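Local coordinates for protein Exo-1,5-alpha-l-arabinofuranobiosidase (Gibberella zeae, PDB 2YDT) that probably hydrolyses alpha-L-arabinofuranosidic bonds in arabinan, as an exo-acting glycosidase with a six-bladed beta-propeller fold, at residues I224-Y229 with G274-V279; E156-T161 with M212-K217. All coordinates share one frame; numbering follows the deposited sequence. Where two conformers were deposited one is given.

Interaction 1: I224-Y229 with G274-V279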
ATOM      1  N   ILE A 224       3.294  14.012   0.769  1.00  9.50           N
ATOM      2  CA  ILE A 224       4.516  13.202   0.721  1.00  9.14           C
ATOM      3  C   ILE A 224       4.242  11.910  -0.057  1.00  8.78           C
ATOM      4  O   ILE A 224       3.290  11.200   0.231  1.00  9.38           O
ATOM      5  CB  ILE A 224       5.079  12.925   2.131  1.00  9.24           C
ATOM      6  CG1 ILE A 224       6.439  12.221   2.034  1.00  9.73           C
ATOM      7  CG2 ILE A 224       4.048  12.168   3.028  1.00 10.07           C
ATOM      8  CD1 ILE A 224       7.159  12.018   3.401  1.00 11.38           C
ATOM      9  N   TYR A 225       5.116  11.664  -1.024  1.00  8.39           N
ATOM     10  CA  TYR A 225       5.095  10.498  -1.910  1.00  7.18           C
ATOM     11  C   TYR A 225       6.265   9.623  -1.539  1.00  8.32           C
ATOM     12  O   TYR A 225       7.415  10.063  -1.665  1.00  8.43           O
ATOM     13  CB  TYR A 225       5.252  11.007  -3.329  1.00  8.06           C
ATOM     14  CG  TYR A 225       5.250   9.987  -4.458  1.00  7.07           C
ATOM     15  CD1 TYR A 225       4.051   9.475  -4.906  1.00  7.10           C
ATOM     16  CD2 TYR A 225       6.408   9.578  -5.059  1.00  7.58           C
ATOM     17  CE1 TYR A 225       4.015   8.546  -5.963  1.00  6.57           C
ATOM     18  CE2 TYR A 225       6.407   8.666  -6.129  1.00  7.20           C
ATOM     19  CZ  TYR A 225       5.188   8.161  -6.563  1.00  7.89           C
ATOM     20  OH  TYR A 225       5.191   7.260  -7.604  1.00  8.10           O
ATOM     21  N   VAL A 226       5.995   8.356  -1.193  1.00  7.23           N
ATOM     22  CA  VAL A 226       7.003   7.443  -0.699  1.00  8.00           C
ATOM     23  C   VAL A 226       7.082   6.217  -1.591  1.00  7.41           C
ATOM     24  O   VAL A 226       6.043   5.742  -2.115  1.00  8.45           O
ATOM     25  CB  VAL A 226       6.696   7.062   0.781  1.00  7.50           C
ATOM     26  CG1 VAL A 226       7.709   6.039   1.317  1.00  7.10           C
ATOM     27  CG2 VAL A 226       6.719   8.372   1.668  1.00  7.95           C
ATOM     28  N   TYR A 227       8.296   5.709  -1.787  1.00  7.96           N
ATOM     29  CA  TYR A 227       8.532   4.582  -2.657  1.00  6.69           C
ATOM     30  C   TYR A 227       9.818   3.880  -2.328  1.00  7.85           C
ATOM     31  O   TYR A 227      10.659   4.455  -1.637  1.00  8.05           O
ATOM     32  CB  TYR A 227       8.533   4.962  -4.144  1.00  7.66           C
ATOM     33  CG  TYR A 227       9.507   6.048  -4.555  1.00  7.17           C
ATOM     34  CD1 TYR A 227      10.702   5.752  -5.185  1.00  8.48           C
ATOM     35  CD2 TYR A 227       9.229   7.366  -4.304  1.00  6.67           C
ATOM     36  CE1 TYR A 227      11.607   6.780  -5.551  1.00  7.31           C
ATOM     37  CE2 TYR A 227      10.128   8.375  -4.653  1.00  8.61           C
ATOM     38  CZ  TYR A 227      11.278   8.078  -5.311  1.00  8.42           C
ATOM     39  OH  TYR A 227      12.152   9.082  -5.677  1.00  8.86           O
ATOM     40  N   GLU A 228       9.958   2.651  -2.821  1.00  6.75           N
ATOM     41  CA  GLU A 228      11.294   1.993  -2.778  1.00  6.39           C
ATOM     42  C   GLU A 228      12.026   2.320  -4.081  1.00  7.71           C
ATOM     43  O   GLU A 228      11.492   2.166  -5.188  1.00  8.23           O
ATOM     44  CB  GLU A 228      11.181   0.488  -2.524  1.00  6.25           C
ATOM     45  CG  GLU A 228      10.563  -0.325  -3.667  1.00  7.28           C
ATOM     46  CD  GLU A 228      10.659  -1.867  -3.467  1.00  8.26           C
ATOM     47  OE1 GLU A 228      10.938  -2.304  -2.317  1.00  8.73           O
ATOM     48  OE2 GLU A 228      10.465  -2.622  -4.447  1.00  8.54           O
ATOM     49  N   TYR A 229      13.268   2.790  -3.961  1.00  8.04           N
ATOM     50  CA  TYR A 229      14.072   3.151  -5.096  1.00  8.28           C
ATOM     51  C   TYR A 229      15.027   2.019  -5.463  1.00  9.00           C
ATOM     52  O   TYR A 229      16.195   1.982  -5.058  1.00  8.44           O
ATOM     53  CB  TYR A 229      14.773   4.487  -4.798  1.00  8.53           C
ATOM     54  CG  TYR A 229      15.704   5.041  -5.864  1.00  8.26           C
ATOM     55  CD1 TYR A 229      15.925   4.412  -7.100  1.00  8.01           C
ATOM     56  CD2 TYR A 229      16.413   6.204  -5.594  1.00 11.35           C
ATOM     57  CE1 TYR A 229      16.826   4.939  -8.023  1.00 10.84           C
ATOM     58  CE2 TYR A 229      17.295   6.714  -6.509  1.00  9.34           C
ATOM     59  CZ  TYR A 229      17.500   6.086  -7.703  1.00  9.42           C
ATOM     60  OH  TYR A 229      18.466   6.618  -8.559  1.00 11.22           O
ATOM     61  N   GLY A 274      12.939  -1.187   1.219  1.00  8.96           N
ATOM     62  CA  GLY A 274      11.905  -2.158   0.817  1.00  8.07           C
ATOM     63  C   GLY A 274      10.482  -1.750   1.144  1.00  7.92           C
ATOM     64  O   GLY A 274      10.190  -1.249   2.240  1.00  8.60           O
ATOM     65  N   SER A 275       9.598  -1.947   0.155  1.00  7.77           N
ATOM     66  CA  SER A 275       8.154  -1.958   0.333  1.00  6.99           C
ATOM     67  C   SER A 275       7.599  -1.079   1.452  1.00  7.24           C
ATOM     68  O   SER A 275       6.968  -1.574   2.415  1.00  6.78           O
ATOM     69  CB  SER A 275       7.659  -3.416   0.476  1.00  7.79           C
ATOM     70  OG  SER A 275       8.248  -4.116   1.563  1.00  8.09           O
ATOM     71  N   PRO A 276       7.740   0.241   1.255  1.00  5.87           N
ATOM     72  CA  PRO A 276       7.347   1.152   2.316  1.00  6.67           C
ATOM     73  C   PRO A 276       5.868   1.501   2.322  1.00  7.08           C
ATOM     74  O   PRO A 276       5.143   1.262   1.365  1.00  7.32           O
ATOM     75  CB  PRO A 276       8.197   2.395   2.032  1.00  6.55           C
ATOM     76  CG  PRO A 276       8.403   2.376   0.567  1.00  6.99           C
ATOM     77  CD  PRO A 276       8.522   0.918   0.213  1.00  7.11           C
ATOM     78  N   TYR A 277       5.430   2.091   3.421  1.00  6.68           N
ATOM     79  CA  TYR A 277       4.056   2.535   3.557  1.00  6.95           C
ATOM     80  C   TYR A 277       4.053   3.779   4.431  1.00  7.54           C
ATOM     81  O   TYR A 277       4.626   3.739   5.532  1.00  8.43           O
ATOM     82  CB  TYR A 277       3.153   1.427   4.186  1.00  7.10           C
ATOM     83  CG  TYR A 277       1.662   1.647   3.938  1.00  7.89           C
ATOM     84  CD1 TYR A 277       0.999   0.992   2.915  1.00  8.42           C
ATOM     85  CD2 TYR A 277       0.937   2.586   4.686  1.00  7.94           C
ATOM     86  CE1 TYR A 277      -0.313   1.251   2.666  1.00  7.65           C
ATOM     87  CE2 TYR A 277      -0.368   2.864   4.421  1.00  9.21           C
ATOM     88  CZ  TYR A 277      -0.997   2.162   3.403  1.00 10.15           C
ATOM     89  OH  TYR A 277      -2.331   2.392   3.106  1.00  9.85           O
ATOM     90  N   VAL A 278       3.377   4.849   3.990  1.00  7.21           N
ATOM     91  CA  VAL A 278       3.325   6.116   4.734  1.00  8.18           C
ATOM     92  C   VAL A 278       1.917   6.488   5.158  1.00  8.57           C
ATOM     93  O   VAL A 278       0.959   6.279   4.406  1.00  8.68           O
ATOM     94  CB  VAL A 278       3.953   7.299   3.929  1.00  7.82           C
ATOM     95  CG1 VAL A 278       3.157   7.712   2.713  1.00  6.85           C
ATOM     96  CG2 VAL A 278       4.135   8.542   4.826  1.00  7.99           C
ATOM     97  N   VAL A 279       1.794   7.076   6.358  1.00  8.31           N
ATOM     98  CA  VAL A 279       0.576   7.780   6.775  1.00  8.50           C
ATOM     99  C   VAL A 279       0.999   9.073   7.449  1.00  9.04           C
ATOM    100  O   VAL A 279       2.182   9.246   7.793  1.00  9.37           O
ATOM    101  CB  VAL A 279      -0.335   6.976   7.733  1.00  9.36           C
ATOM    102  CG1 VAL A 279      -0.870   5.759   7.021  1.00  8.96           C
ATOM    103  CG2 VAL A 279       0.421   6.566   9.015  1.00  9.11           C
TER
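Segments 224-229 and 274-279 run nearly antiparallel, with end-to-end directions 165° apart. They do not pair as neighbouring strands: no backbone hydrogen bond joins them, and CA of Val-226 and CA of Val-278 lie 6.7 Å apart. Side chains fill the gap. Val-226 sits at the middle of this packing and uses both branches. Its CG1, anti to the backbone N (chi1 177°), lies 3.7 Å from Pro-276 CB. Its CG2 turns the other way and meets Val-278 CB at 3.7 Å. Further along, the short branch of Ile-224, CG2, meets Val-278 CG2 at 4.0 Å, the two side chains crossing at a slant. The Pro-276 ring lies against backbone, with its CG 3.6 Å from Tyr-227 C. Its CD also packs on Glu-228 CB. The polar end is Glu-228. Its extended chain brings OE1 to the loop, where Ser-275 N donates a nearly straight hydrogen bond of 2.8 Å. The N-H comes from above the carboxylate plane, 41° out of it. This bond ties down a buried carboxylate that lines the iminosugar pocket. Ser-275 OG turns to Thr-324 N instead. The contact is packing between two propeller blades. Strand 223-230 is the second strand of its blade, and strand 277-281 is the first of the next. Ile-290 and Val-292 of strand 289-293, and Val-245 and Leu-249 of strand 245-250, extend the apolar layer.

Interaction 2: E156-T161 with M212-K217. With EDG (1,4-dideoxy-1,4-imino-L-arabinitol), chain B; SO4 (sulfate ion), chain G; SO4 (sulfate ion), chain H.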
ATOM      1  N   GLU A 156       0.497  -2.854  -8.023  1.00  5.73           N
ATOM      2  CA  GLU A 156       0.554  -2.089  -6.753  1.00  6.22           C
ATOM      3  C   GLU A 156      -0.227  -0.777  -6.716  1.00  6.30           C
ATOM      4  O   GLU A 156       0.364   0.300  -6.441  1.00  5.69           O
ATOM      5  CB  GLU A 156       2.033  -1.852  -6.330  1.00  6.77           C
ATOM      6  CG  GLU A 156       2.755  -3.186  -6.007  1.00  5.98           C
ATOM      7  CD  GLU A 156       4.244  -3.278  -6.368  1.00  6.59           C
ATOM      8  OE1 GLU A 156       4.817  -2.353  -6.967  1.00  6.74           O
ATOM      9  OE2 GLU A 156       4.828  -4.338  -6.012  1.00  6.74           O
ATOM     10  N   PRO A 157      -1.548  -0.842  -6.941  1.00  5.82           N
ATOM     11  CA  PRO A 157      -2.350   0.392  -6.873  1.00  7.04           C
ATOM     12  C   PRO A 157      -2.412   1.058  -5.511  1.00  6.26           C
ATOM     13  O   PRO A 157      -2.499   0.392  -4.470  1.00  6.08           O
ATOM     14  CB  PRO A 157      -3.752  -0.055  -7.293  1.00  6.33           C
ATOM     15  CG  PRO A 157      -3.788  -1.531  -6.870  1.00  7.03           C
ATOM     16  CD  PRO A 157      -2.386  -2.036  -7.170  1.00  5.42           C
ATOM     17  N   PHE A 158      -2.473   2.382  -5.523  1.00  6.73           N
ATOM     18  CA  PHE A 158      -2.706   3.180  -4.322  1.00  6.99           C
ATOM     19  C   PHE A 158      -3.658   4.333  -4.705  1.00  7.34           C
ATOM     20  O   PHE A 158      -3.433   5.034  -5.689  1.00  6.50           O
ATOM     21  CB  PHE A 158      -1.410   3.739  -3.706  1.00  7.51           C
ATOM     22  CG  PHE A 158      -1.631   4.436  -2.385  1.00  7.13           C
ATOM     23  CD1 PHE A 158      -1.644   3.726  -1.219  1.00  7.82           C
ATOM     24  CD2 PHE A 158      -1.860   5.816  -2.330  1.00  6.81           C
ATOM     25  CE1 PHE A 158      -1.896   4.331  -0.028  1.00  7.89           C
ATOM     26  CE2 PHE A 158      -2.115   6.444  -1.150  1.00  7.06           C
ATOM     27  CZ  PHE A 158      -2.148   5.710   0.021  1.00  7.84           C
ATOM     28  N   LEU A 159      -4.721   4.513  -3.923  1.00  7.31           N
ATOM     29  CA  LEU A 159      -5.779   5.504  -4.230  0.70  7.76           C
ATOM     30  C   LEU A 159      -5.768   6.692  -3.287  1.00  8.17           C
ATOM     31  O   LEU A 159      -5.634   6.542  -2.083  1.00  8.14           O
ATOM     32  CB  LEU A 159      -7.167   4.836  -4.148  0.70  7.96           C
ATOM     33  CG  LEU A 159      -7.477   3.824  -5.251  0.70 10.96           C
ATOM     34  CD1 LEU A 159      -8.625   2.870  -4.771  0.70 12.14           C
ATOM     35  CD2 LEU A 159      -7.836   4.494  -6.558  0.70 10.32           C
ATOM     36  N   MET A 160      -5.982   7.886  -3.845  1.00  7.98           N
ATOM     37  CA  MET A 160      -6.097   9.100  -3.041  1.00  8.37           C
ATOM     38  C   MET A 160      -6.874  10.176  -3.821  1.00  9.37           C
ATOM     39  O   MET A 160      -6.663  10.375  -5.010  1.00  8.65           O
ATOM     40  CB  MET A 160      -4.699   9.644  -2.720  1.00  9.93           C
ATOM     41  CG  MET A 160      -4.714  10.778  -1.702  1.00  9.00           C
ATOM     42  SD  MET A 160      -3.085  11.554  -1.461  1.00 10.30           S
ATOM     43  CE  MET A 160      -2.956  12.460  -2.977  1.00 12.45           C
ATOM     44  N   THR A 161      -7.749  10.894  -3.125  1.00  9.38           N
ATOM     45  CA  THR A 161      -8.479  12.012  -3.711  1.00 10.06           C
ATOM     46  C   THR A 161      -7.621  13.272  -3.704  1.00 10.71           C
ATOM     47  O   THR A 161      -6.859  13.505  -2.752  1.00 11.12           O
ATOM     48  CB  THR A 161      -9.794  12.231  -2.973  1.00 10.56           C
ATOM     49  OG1 THR A 161     -10.683  11.115  -3.206  1.00 11.08           O
ATOM     50  CG2 THR A 161     -10.532  13.517  -3.451  1.00 12.41           C
ATOM     51  N   MET A 212       6.286   0.700  -5.725  1.00  5.64           N
ATOM     52  CA  MET A 212       5.466   0.556  -4.489  1.00  6.41           C
ATOM     53  C   MET A 212       5.068   1.940  -3.880  1.00  6.75           C
ATOM     54  O   MET A 212       5.472   2.314  -2.754  1.00  6.45           O
ATOM     55  CB  MET A 212       6.177  -0.349  -3.471  1.00  6.50           C
ATOM     56  CG  MET A 212       6.701  -1.619  -4.121  1.00  7.51           C
ATOM     57  SD  MET A 212       7.126  -2.946  -3.005  1.00  7.91           S
ATOM     58  CE  MET A 212       5.455  -3.498  -2.541  1.00  5.50           C
ATOM     59  N   PRO A 213       4.265   2.722  -4.622  1.00  6.38           N
ATOM     60  CA  PRO A 213       3.975   4.112  -4.212  1.00  6.10           C
ATOM     61  C   PRO A 213       2.880   4.197  -3.137  1.00  6.82           C
ATOM     62  O   PRO A 213       1.832   3.542  -3.272  1.00  7.66           O
ATOM     63  CB  PRO A 213       3.515   4.778  -5.499  1.00  7.23           C
ATOM     64  CG  PRO A 213       2.796   3.639  -6.204  1.00  6.90           C
ATOM     65  CD  PRO A 213       3.648   2.393  -5.917  1.00  6.20           C
ATOM     66  N   THR A 214       3.109   5.008  -2.097  1.00  6.89           N
ATOM     67  CA  THR A 214       2.044   5.396  -1.177  1.00  7.00           C
ATOM     68  C   THR A 214       2.190   6.889  -0.901  1.00  7.12           C
ATOM     69  O   THR A 214       3.250   7.467  -1.149  1.00  8.34           O
ATOM     70  CB  THR A 214       2.004   4.591   0.128  1.00  6.72           C
ATOM     71  OG1 THR A 214       3.191   4.839   0.904  1.00  7.66           O
ATOM     72  CG2 THR A 214       1.887   3.071  -0.170  1.00  6.03           C
ATOM     73  N   VAL A 215       1.090   7.506  -0.461  1.00  7.93           N
ATOM     74  CA  VAL A 215       1.000   8.963  -0.386  1.00  7.77           C
ATOM     75  C   VAL A 215       0.239   9.390   0.852  1.00  8.56           C
ATOM     76  O   VAL A 215      -0.721   8.743   1.275  1.00  7.96           O
ATOM     77  CB  VAL A 215       0.300   9.542  -1.670  1.00  7.22           C
ATOM     78  CG1 VAL A 215       0.482  11.078  -1.776  1.00  8.61           C
ATOM     79  CG2 VAL A 215       0.812   8.812  -2.946  1.00  8.77           C
ATOM     80  N   ALA A 216       0.665  10.492   1.463  1.00  8.96           N
ATOM     81  CA  ALA A 216      -0.053  11.044   2.578  1.00  9.67           C
ATOM     82  C   ALA A 216      -0.112  12.583   2.464  1.00 10.21           C
ATOM     83  O   ALA A 216       0.810  13.211   1.960  1.00  9.65           O
ATOM     84  CB  ALA A 216       0.585  10.641   3.904  1.00 10.81           C
ATOM     85  N   LYS A 217      -1.200  13.154   2.946  1.00 11.33           N
ATOM     86  CA  LYS A 217      -1.394  14.614   2.962  1.00 12.14           C
ATOM     87  C   LYS A 217      -0.895  15.207   4.284  1.00 12.85           C
ATOM     88  O   LYS A 217      -1.261  14.726   5.351  1.00 13.13           O
ATOM     89  CB  LYS A 217      -2.862  14.973   2.790  1.00 13.35           C
ATOM     90  CG  LYS A 217      -3.121  16.498   2.573  1.00 17.83           C
ATOM     91  CD  LYS A 217      -4.591  16.779   2.316  1.00 20.99           C
ATOM     92  CE  LYS A 217      -4.846  18.284   2.049  1.00 25.19           C
ATOM     93  NZ  LYS A 217      -6.321  18.554   1.894  1.00 29.59           N
TER
HETATM   94  O2' EDG B 500       7.407  -2.352  -7.464  1.00  6.35           O
HETATM   95  C2' EDG B 500       8.087  -3.635  -7.579  1.00  7.11           C
HETATM   96  C1' EDG B 500       8.260  -4.245  -6.203  1.00  7.01           C
HETATM   97  N4' EDG B 500       7.400  -5.436  -6.198  1.00  7.19           N
HETATM   98  C3' EDG B 500       7.310  -4.658  -8.418  1.00  7.45           C
HETATM   99  O3' EDG B 500       7.883  -4.914  -9.719  1.00  7.62           O
HETATM  100  C4' EDG B 500       7.349  -5.940  -7.566  1.00  6.99           C
HETATM  101  C5' EDG B 500       6.224  -6.911  -7.797  1.00  7.78           C
HETATM  102  O5' EDG B 500       6.572  -8.122  -7.143  1.00  6.87           O
HETATM  103  S   SO4 G1505      -8.520  17.431  -1.089  0.70 36.68           S
HETATM  104  O1  SO4 G1505      -9.128  16.204  -1.591  0.70 37.27           O
HETATM  105  O2  SO4 G1505      -7.929  18.174  -2.187  0.70 34.71           O
HETATM  106  O3  SO4 G1505      -9.531  18.267  -0.442  0.70 38.16           O
HETATM  107  O4  SO4 G1505      -7.503  17.034  -0.107  0.70 35.58           O
HETATM  108  S   SO4 H1506      -7.994  10.658   1.149  0.60 26.26           S
HETATM  109  O1  SO4 H1506      -7.922  10.666  -0.285  0.60 17.51           O
HETATM  110  O2  SO4 H1506      -6.994   9.689   1.688  0.60 23.20           O
HETATM  111  O3  SO4 H1506      -7.763  12.002   1.658  0.60 27.75           O
HETATM  112  O4  SO4 H1506      -9.316  10.273   1.614  0.60 24.45           O
HETATM  113  O   HOH W   1       1.215   0.950  -3.854  1.00  7.48           O
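Glu-156 OE1, which packs on Met-212 CG, is gripped by two hydroxyls. The O2' hydroxyl of the inhibitor EDG donates a hydrogen bond to it, 2.6 Å from O2' to OE1, and Ser-171 OG also hydrogen-bonds to it. Ser-171 OG bonds Met-212 N as well, so this serine, itself part of the pocket, bridges the two segments. The other oxygen, Glu-156 OE2, lies 2.8 Å from the ring nitrogen N4' of EDG. The carboxylate therefore reaches the inhibitor with both oxygens. The Met-212 side chain crosses Glu-156 at a slant: its CG is 3.5 Å from Glu-156 OE1, and its SD packs against C1' of EDG. Below the pocket no direct hydrogen bond joins the segments. A water donates to Glu-156 O and, at 2.7 Å, to Pro-213 O, and so satisfies two buried carbonyls. Phe-158 carries the apolar part. Its CG is anti to the backbone N (chi1 -174°), which lays the ring against the facing strand. Thr-214 CA sits over one face in a CH-pi contact, 3.9 Å from the ring centroid and 9° off the normal. Val-215 N lies over the same face, 3.4 Å from CE2 of Phe-158. Thr-214 OG1 bonds Val-278 N, a residue of the next blade. Farther out, Met-160 SD meets Val-215 CG1 at 3.6 Å. At the far end Thr-161 N and Lys-217 NZ each bind a sulfate, probably from the crystallisation liquor. Segments 156-161 and 212-217 run only 10° from parallel, their axes 6.9 Å apart at closest approach. They lie on strands 154-162 and 209-217, the first strands of successive propeller blades; strand 165-172 pairs with the former and strand 223-230 with the latter.

The two contacts share one blade. Strand 209-217 of interaction 2 pairs with strand 223-230 of interaction 1, with probable hydrogen bonds from Val-226 N to Thr-214 O and from Ile-224 N to Ala-216 O, both 2.9 Å. That blade thus packs on the blade before it through interaction 2 and on the blade after it through interaction 1. Met-212 SD reaches Ser-275 CB at 3.6 Å and so links the two contacts near the pocket. Each contact also supplies a carboxylate to the EDG site. Glu-156 OE2 and Glu-228 OE2 stand 6.1 Å apart, and both side chains come within about 3 Å of the inhibitor, nearest atoms.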